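Side-chain contact in cupin domain-containing protein (Rhodopseudomonas palustris, PDB 3LAG), which is of unknown function but adopts a cupin fold that holds a nickel ion through three histidines and also binds calcium: residues 62-65 and 66-69. Numbering follows the deposited sequence. Where two conformers were deposited one is given.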
loop_
_atom_site.group_PDB
_atom_site.type_symbol
_atom_site.label_atom_id
_atom_site.label_comp_id
_atom_site.label_asym_id
_atom_site.label_seq_id
_atom_site.Cartn_x
_atom_site.Cartn_y
_atom_site.Cartn_z
ATOM N N GLN B 62 5.848 -10.677 11.883
ATOM C CA GLN B 62 6.674 -9.509 12.118
ATOM C C GLN B 62 6.523 -8.515 10.967
ATOM O O GLN B 62 7.159 -8.648 9.915
ATOM C CB GLN B 62 8.128 -9.928 12.305
ATOM C CG GLN B 62 8.319 -10.881 13.477
ATOM C CD GLN B 62 7.926 -10.262 14.805
ATOM O OE1 GLN B 62 7.039 -10.763 15.500
ATOM N NE2 GLN B 62 8.577 -9.164 15.162
ATOM N N LEU B 63 5.656 -7.531 11.181
ATOM C CA LEU B 63 5.340 -6.520 10.169
ATOM C C LEU B 63 6.344 -5.383 10.200
ATOM O O LEU B 63 6.607 -4.841 11.273
ATOM C CB LEU B 63 3.954 -5.919 10.424
ATOM C CG LEU B 63 2.774 -6.880 10.489
ATOM C CD1 LEU B 63 1.476 -6.116 10.707
ATOM C CD2 LEU B 63 2.717 -7.738 9.234
ATOM N N LYS B 64 6.876 -5.010 9.038
ATOM C CA LYS B 64 7.799 -3.889 8.959
ATOM C C LYS B 64 7.171 -2.824 8.069
ATOM O O LYS B 64 6.761 -3.101 6.940
ATOM C CB LYS B 64 9.159 -4.329 8.401
ATOM C CG LYS B 64 10.181 -3.200 8.265
ATOM C CD LYS B 64 10.557 -2.660 9.633
ATOM C CE LYS B 64 11.257 -1.318 9.529
ATOM N NZ LYS B 64 11.470 -0.749 10.880
ATOM N N THR B 65 7.082 -1.610 8.598
ATOM C CA THR B 65 6.543 -0.474 7.862
ATOM C C THR B 65 7.051 -0.407 6.432
ATOM O O THR B 65 8.266 -0.394 6.184
ATOM C CB THR B 65 6.950 0.841 8.523
ATOM O OG1 THR B 65 6.487 0.864 9.876
ATOM C CG2 THR B 65 6.347 2.021 7.783
ATOM N N GLY B 66 6.117 -0.354 5.490
ATOM C CA GLY B 66 6.465 -0.170 4.102
ATOM C C GLY B 66 7.089 -1.351 3.398
ATOM O O GLY B 66 7.475 -1.224 2.246
ATOM N N ARG B 67 7.208 -2.485 4.089
ATOM C CA ARG B 67 7.716 -3.711 3.489
ATOM C C ARG B 67 6.546 -4.598 3.123
ATOM O O ARG B 67 6.041 -5.347 3.965
ATOM C CB ARG B 67 8.637 -4.450 4.454
ATOM C CG ARG B 67 9.940 -3.745 4.686
ATOM C CD ARG B 67 10.502 -3.186 3.380
ATOM N NE ARG B 67 10.730 -4.205 2.358
ATOM C CZ ARG B 67 11.475 -4.013 1.272
ATOM N NH1 ARG B 67 12.087 -2.851 1.086
ATOM N NH2 ARG B 67 11.619 -4.982 0.379
ATOM N N SER B 68 6.108 -4.488 1.878
ATOM C CA SER B 68 4.939 -5.203 1.402
ATOM C C SER B 68 5.256 -6.670 1.163
ATOM O O SER B 68 6.418 -7.063 0.996
ATOM C CB SER B 68 4.397 -4.551 0.120
ATOM O OG SER B 68 5.207 -4.844 -1.009
ATOM N N TYR B 69 4.211 -7.487 1.162
ATOM C CA TYR B 69 4.362 -8.885 0.810
ATOM C C TYR B 69 3.087 -9.410 0.196
ATOM O O TYR B 69 2.012 -8.847 0.402
ATOM C CB TYR B 69 4.798 -9.720 2.008
ATOM C CG TYR B 69 3.911 -9.680 3.229
ATOM C CD1 TYR B 69 2.846 -10.566 3.366
ATOM C CD2 TYR B 69 4.162 -8.792 4.268
ATOM C CE1 TYR B 69 2.058 -10.568 4.498
ATOM C CE2 TYR B 69 3.376 -8.784 5.407
ATOM C CZ TYR B 69 2.320 -9.672 5.513
ATOM O OH TYR B 69 1.522 -9.675 6.636
HETATM O O HOH W 1 6.503 -6.513 6.588
#
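Arg67 and Lys64 lay their aliphatic stems against each other across a tight turn. In Arg67, CB rests 3.4 Å from Lys64 O and also faces Lys64 CB. One carbon further out, CG makes the closest side-chain contact of the pair, 3.6 Å from Lys64 CG. Bends at chi2 and chi3 then carry the guanidinium away from the lysine, and its NH1 forms a salt bridge with Glu9 of the second subunit. Lys64 likewise sends NZ off to Asp46, so two long, flexible chains suit this place: their methylenes pack while their charges find separate carboxylates. The two residues are the first and last of a type II beta turn, closed by the hydrogen bond from Arg67 N to Lys64 O (3.0 Å, 160° at the hydrogen). Its third position, Gly66, needs a positive phi, here 73°, which glycine adopts easily. This turn helps link strand 58-63 to strand 69-71 in the cupin beta barrel, and Thr65 fastens it by giving OG1 a hydrogen bond with Asp46. Where the two arms diverge, water 1 bridges them, accepting from Lys64 N and donating to Arg67 O, each at 2.9 Å. Farther from the turn, Tyr69 swings its ring back toward Leu63, with CG placed between the backbone N and the carbonyl carbon (chi1 57°). Leu63 CD2 meets the ring at its edge, near its plane, 3.5 Å from Tyr69 OH and 4.0 Å from Tyr69 CE2. Both side chains also touch Met49 of strand 47-52, an apolar setting that suits the buried leucine and the tyrosine ring.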